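Local coordinates for protein endonuclease NucS (Pyrococcus abyssi, PDB 2VLD) that cleaves the single-stranded 3' and 5' extremities of branched DNA structures and binds single-stranded DNA, working as a homodimer that also interacts with PCNA, at residues I154-V159 and R190-L195; Q76-S80 and I90-R94. The protein carries 2 engineered substitutions. All coordinates share one frame; numbering follows the deposited sequence.

Contact 1: I154-V159 and R190-L195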
loop_
_atom_site.group_PDB
_atom_site.type_symbol
_atom_site.label_atom_id
_atom_site.label_comp_id
_atom_site.label_asym_id
_atom_site.label_seq_id
_atom_site.Cartn_x
_atom_site.Cartn_y
_atom_site.Cartn_z
ATOM N N ILE A 154 -18.781 -22.790 1.057
ATOM C CA ILE A 154 -20.174 -22.566 0.675
ATOM C C ILE A 154 -20.183 -21.569 -0.483
ATOM O O ILE A 154 -19.152 -20.981 -0.783
ATOM C CB ILE A 154 -20.956 -22.081 1.930
ATOM C CG1 ILE A 154 -21.917 -23.159 2.361
ATOM C CG2 ILE A 154 -21.710 -20.798 1.735
ATOM C CD1 ILE A 154 -21.221 -24.456 2.710
ATOM N N ARG A 155 -21.320 -21.388 -1.151
ATOM C CA ARG A 155 -21.385 -20.477 -2.291
ATOM C C ARG A 155 -20.887 -19.068 -1.953
ATOM O O ARG A 155 -20.112 -18.482 -2.723
ATOM C CB ARG A 155 -22.793 -20.406 -2.857
ATOM C CG ARG A 155 -23.164 -21.546 -3.782
ATOM C CD ARG A 155 -24.567 -21.302 -4.309
ATOM N NE ARG A 155 -25.111 -22.431 -5.064
ATOM C CZ ARG A 155 -26.269 -22.406 -5.725
ATOM N NH1 ARG A 155 -27.028 -21.312 -5.736
ATOM N NH2 ARG A 155 -26.666 -23.483 -6.384
ATOM N N HIS A 156 -21.326 -18.530 -0.813
ATOM C CA HIS A 156 -20.901 -17.193 -0.382
ATOM C C HIS A 156 -20.181 -17.197 0.959
ATOM O O HIS A 156 -20.406 -16.312 1.792
ATOM C CB HIS A 156 -22.087 -16.222 -0.294
ATOM C CG HIS A 156 -22.918 -16.158 -1.531
ATOM N ND1 HIS A 156 -22.373 -16.061 -2.794
ATOM C CD2 HIS A 156 -24.262 -16.156 -1.697
ATOM C CE1 HIS A 156 -23.346 -16.017 -3.686
ATOM N NE2 HIS A 156 -24.501 -16.071 -3.046
ATOM N N GLY A 157 -19.316 -18.175 1.183
ATOM C CA GLY A 157 -18.557 -18.151 2.413
ATOM C C GLY A 157 -18.072 -19.474 2.931
ATOM O O GLY A 157 -18.030 -20.467 2.214
ATOM N N ILE A 158 -17.666 -19.456 4.198
ATOM C CA ILE A 158 -17.108 -20.627 4.861
ATOM C C ILE A 158 -17.760 -20.815 6.215
ATOM O O ILE A 158 -17.847 -19.883 7.006
ATOM C CB ILE A 158 -15.613 -20.507 4.991
ATOM C CG1 ILE A 158 -15.023 -20.173 3.614
ATOM C CG2 ILE A 158 -15.024 -21.786 5.590
ATOM C CD1 ILE A 158 -13.535 -20.397 3.488
ATOM N N VAL A 159 -18.234 -22.033 6.454
ATOM C CA VAL A 159 -19.063 -22.353 7.597
ATOM C C VAL A 159 -18.210 -23.117 8.605
ATOM O O VAL A 159 -17.567 -24.085 8.245
ATOM C CB VAL A 159 -20.284 -23.200 7.130
ATOM C CG1 VAL A 159 -21.016 -23.832 8.303
ATOM C CG2 VAL A 159 -21.234 -22.346 6.288
ATOM N N ARG A 190 -25.610 -14.640 6.643
ATOM C CA ARG A 190 -25.162 -14.717 5.258
ATOM C C ARG A 190 -25.004 -16.168 4.809
ATOM O O ARG A 190 -25.435 -16.531 3.715
ATOM C CB ARG A 190 -23.855 -13.951 5.082
ATOM C CG ARG A 190 -23.528 -13.634 3.639
ATOM C CD ARG A 190 -22.316 -12.738 3.516
ATOM N NE ARG A 190 -21.079 -13.507 3.541
ATOM C CZ ARG A 190 -20.170 -13.441 4.511
ATOM N NH1 ARG A 190 -20.346 -12.628 5.544
ATOM N NH2 ARG A 190 -19.076 -14.179 4.437
ATOM N N TYR A 191 -24.410 -16.992 5.672
ATOM C CA TYR A 191 -24.196 -18.408 5.382
ATOM C C TYR A 191 -25.521 -19.114 5.247
ATOM O O TYR A 191 -25.725 -19.868 4.301
ATOM C CB TYR A 191 -23.354 -19.089 6.470
ATOM C CG TYR A 191 -22.029 -18.425 6.755
ATOM C CD1 TYR A 191 -21.523 -18.384 8.051
ATOM C CD2 TYR A 191 -21.276 -17.838 5.733
ATOM C CE1 TYR A 191 -20.313 -17.784 8.328
ATOM C CE2 TYR A 191 -20.057 -17.226 5.997
ATOM C CZ TYR A 191 -19.581 -17.204 7.297
ATOM O OH TYR A 191 -18.374 -16.602 7.577
ATOM N N VAL A 192 -26.427 -18.845 6.184
ATOM C CA VAL A 192 -27.748 -19.475 6.188
ATOM C C VAL A 192 -28.531 -19.122 4.914
ATOM O O VAL A 192 -28.997 -20.011 4.206
ATOM C CB VAL A 192 -28.533 -19.135 7.484
ATOM C CG1 VAL A 192 -29.976 -19.608 7.399
ATOM C CG2 VAL A 192 -27.856 -19.756 8.689
ATOM N N ASP A 193 -28.630 -17.828 4.620
ATOM C CA ASP A 193 -29.309 -17.343 3.424
ATOM C C ASP A 193 -28.746 -17.962 2.152
ATOM O O ASP A 193 -29.507 -18.407 1.297
ATOM C CB ASP A 193 -29.233 -15.818 3.338
ATOM C CG ASP A 193 -30.119 -15.128 4.361
ATOM O OD1 ASP A 193 -31.011 -15.789 4.940
ATOM O OD2 ASP A 193 -29.922 -13.913 4.581
ATOM N N SER A 194 -27.418 -17.993 2.040
ATOM C CA SER A 194 -26.727 -18.634 0.917
ATOM C C SER A 194 -27.200 -20.078 0.735
ATOM O O SER A 194 -27.501 -20.507 -0.375
ATOM C CB SER A 194 -25.205 -18.577 1.138
ATOM O OG SER A 194 -24.484 -19.354 0.192
ATOM N N LEU A 195 -27.274 -20.814 1.836
ATOM C CA LEU A 195 -27.708 -22.196 1.795
ATOM C C LEU A 195 -29.216 -22.322 1.589
ATOM O O LEU A 195 -29.681 -23.290 0.989
ATOM C CB LEU A 195 -27.272 -22.926 3.059
ATOM C CG LEU A 195 -25.767 -23.128 3.236
ATOM C CD1 LEU A 195 -25.460 -23.124 4.686
ATOM C CD2 LEU A 195 -25.275 -24.416 2.616
#
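Ser194, on helix 182-199, faces the turn at residues 154-157, and its OG lies 3.4 Å from His156 N, which donates a weak bond to it at 141°. The hydroxyl reaches that N-H because it stands anti to its own backbone nitrogen (chi1 171°), lying also against CG2 of Ile154 and CB of Arg155. The His156 carbonyl is used too: Arg190 NE points at His156 O over 3.4 Å, again a weak bond, with the oxygen at the edge of the guanidinium, near its plane. A bend at chi3 (85°) brings the guanidinium to this carbonyl, while its NH2 makes a salt bridge to Glu40 of the second subunit.

The turn is type I and closes the hairpin between strands 146-154 and 157-164 of the PD-(D/E)XK nuclease domain, with Ile154 N bonded to Gly157 O at 2.7 Å. Helix 182-199 passes over the start of the second strand at a steep angle, the axes of 157-159 and 190-195 coming within 8.9 Å. Gly157, whose backbone angles themselves call for glycine, presents no side chain to the Tyr191 ring.

Above that ring sits Ile158 O, over one face and offset toward the rim, 3.2 Å from Tyr191 CZ. It is no acceptor for the tyrosine; Lys44 of the second subunit donates to it, while Tyr191 OH bonds to Glu40 of that same subunit. Apolar contacts fill the inner end: the side chains of Ile154 and Leu195 cross at roughly a right angle, Ile154 CG1 3.6 Å from Leu195 CD2, and Val159 passes Tyr191 in the opposite direction, Val159 CG2 3.9 Å from Tyr191 CB, both Val159 and Leu195 also touching Val172 of strand 170-175.

Contact 2: Q76-S80 and I90-R94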
loop_
_atom_site.group_PDB
_atom_site.type_symbol
_atom_site.label_atom_id
_atom_site.label_comp_id
_atom_site.label_asym_id
_atom_site.label_seq_id
_atom_site.Cartn_x
_atom_site.Cartn_y
_atom_site.Cartn_z
ATOM N N GLN A 76 10.290 0.355 -0.149
ATOM C CA GLN A 76 11.552 0.154 0.581
ATOM C C GLN A 76 11.307 -0.457 1.962
ATOM O O GLN A 76 10.411 -0.007 2.687
ATOM C CB GLN A 76 12.311 1.471 0.707
ATOM C CG GLN A 76 13.757 1.282 0.890
ATOM C CD GLN A 76 14.576 1.657 -0.302
ATOM O OE1 GLN A 76 14.890 2.825 -0.497
ATOM N NE2 GLN A 76 14.986 0.660 -1.082
ATOM N N PRO A 77 12.103 -1.468 2.332
ATOM C CA PRO A 77 11.831 -2.311 3.506
ATOM C C PRO A 77 11.954 -1.577 4.839
ATOM O O PRO A 77 12.519 -0.487 4.881
ATOM C CB PRO A 77 12.927 -3.392 3.428
ATOM C CG PRO A 77 14.039 -2.783 2.641
ATOM C CD PRO A 77 13.360 -1.847 1.654
ATOM N N PRO A 78 11.409 -2.163 5.930
ATOM C CA PRO A 78 11.723 -1.599 7.254
ATOM C C PRO A 78 13.234 -1.450 7.434
ATOM O O PRO A 78 13.994 -2.321 7.031
ATOM C CB PRO A 78 11.187 -2.656 8.226
ATOM C CG PRO A 78 10.112 -3.352 7.470
ATOM C CD PRO A 78 10.506 -3.331 6.026
ATOM N N GLY A 79 13.650 -0.321 7.980
ATOM C CA GLY A 79 15.050 -0.105 8.299
ATOM C C GLY A 79 15.747 0.855 7.355
ATOM O O GLY A 79 16.968 1.048 7.448
ATOM N N SER A 80 14.977 1.456 6.457
ATOM C CA SER A 80 15.484 2.443 5.515
ATOM C C SER A 80 15.269 3.816 6.122
ATOM O O SER A 80 14.273 4.045 6.795
ATOM C CB SER A 80 14.728 2.353 4.181
ATOM O OG SER A 80 14.595 1.027 3.710
ATOM N N ILE A 90 14.320 7.802 0.589
ATOM C CA ILE A 90 14.551 6.701 1.495
ATOM C C ILE A 90 15.741 5.920 0.964
ATOM O O ILE A 90 15.723 5.434 -0.175
ATOM C CB ILE A 90 13.243 5.868 1.771
ATOM C CG1 ILE A 90 13.457 4.855 2.894
ATOM C CG2 ILE A 90 12.759 5.165 0.562
ATOM C CD1 ILE A 90 12.315 4.851 3.966
ATOM N N SER A 91 16.798 5.883 1.767
ATOM C CA SER A 91 18.013 5.176 1.412
ATOM C C SER A 91 18.197 3.995 2.336
ATOM O O SER A 91 18.115 4.122 3.561
ATOM C CB SER A 91 19.250 6.079 1.511
ATOM O OG SER A 91 19.054 7.294 0.822
ATOM N N ILE A 92 18.432 2.841 1.733
ATOM C CA ILE A 92 18.932 1.697 2.455
ATOM C C ILE A 92 20.374 1.525 1.975
ATOM O O ILE A 92 20.635 1.104 0.856
ATOM C CB ILE A 92 17.968 0.413 2.360
ATOM C CG1 ILE A 92 18.397 -0.699 3.333
ATOM C CG2 ILE A 92 17.822 -0.129 0.938
ATOM C CD1 ILE A 92 17.258 -1.603 3.893
ATOM N N ARG A 93 21.321 1.951 2.791
ATOM C CA ARG A 93 22.695 1.534 2.558
ATOM C C ARG A 93 22.968 0.353 3.451
ATOM O O ARG A 93 24.070 0.211 3.994
ATOM C CB ARG A 93 23.718 2.651 2.776
ATOM C CG ARG A 93 23.324 3.746 3.730
ATOM C CD ARG A 93 24.273 4.869 3.473
ATOM N NE ARG A 93 23.675 6.195 3.509
ATOM C CZ ARG A 93 24.009 7.170 2.668
ATOM N NH1 ARG A 93 24.911 6.949 1.715
ATOM N NH2 ARG A 93 23.433 8.361 2.761
ATOM N N ARG A 94 21.946 -0.489 3.606
ATOM C CA ARG A 94 22.069 -1.699 4.406
ATOM C C ARG A 94 22.561 -2.877 3.552
ATOM O O ARG A 94 21.967 -3.961 3.506
ATOM C CB ARG A 94 20.790 -1.997 5.197
ATOM C CG ARG A 94 20.557 -1.050 6.373
ATOM C CD ARG A 94 19.936 -1.803 7.552
ATOM N NE ARG A 94 19.638 -0.933 8.692
ATOM C CZ ARG A 94 18.835 -1.256 9.707
ATOM N NH1 ARG A 94 18.227 -2.440 9.747
ATOM N NH2 ARG A 94 18.631 -0.383 10.688
#
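Ser80 and Ile92 bring the two backbones closest, their CA atoms 4.7 Å apart, where a type II turn from Pro77 to Ser80 meets the end of strand 87-92. Gly79 takes the third position of that turn with a positive phi (106°), the place where this turn type favours glycine. The turn is clasped internally by Ser80 OG, which donates to Pro77 O at 2.8 Å, the donor tilted 19° from the carbonyl plane.

Ile92 is the apolar centre. CG1 lies anti to the backbone nitrogen (chi1 -170°), which carries CD1 up to the turn, 3.6 Å from Pro77 CG and also against Ser80 OG; the other branch, CG2, packs on the amide of Gln76, with NE2 3.6 Å away. Gln76 and Ile90 run past each other in opposite directions, CB of the glutamine 3.7 Å from Ile90 CG2. Its amide is bent round at chi2, and as modelled OE1 lies 2.8 Å from Ile90 O. Both atoms are acceptors, so this is not a hydrogen bond, and the orientation of the amide is doubtful. Arg94 reaches back over the turn and lays one guanidinium face over Gly79 O, with NE 3.5 Å from that oxygen; the carbonyl stands above the plane rather than at its N-H edge.

In the PH-like domain, residues 76-80 carry the chain from strand 74-76, which pairs with 62-65, into strand 81-84, which pairs with 87-92. The turn thus bridges two parts of the curled antiparallel sheet, and the side chains of Gln76 and Ile90 continue inward onto Phe62 of strand 62-65 and Leu100 of strand 98-104.

How the contacts relate
Contact 2 comes first along the chain, in the N-terminal PH-like domain that carries the single-stranded DNA binding site, and contact 1 follows in the C-terminal nuclease domain beyond the small linker. They share neither sheet nor helix: one belongs to a curled antiparallel sheet, the other to a mixed sheet with its covering helix. Within one chain the centres of contact 1 and contact 2 lie about 44 Å apart, and the nearest atoms of contact 1 and contact 2 about 29 Å apart, on opposite sides of the chain's centre. The homodimer brings them together, because Arg93 of contact 2 packs on His156 of contact 1 in the second subunit, joining one chain's DNA-binding domain to the other's nuclease domain.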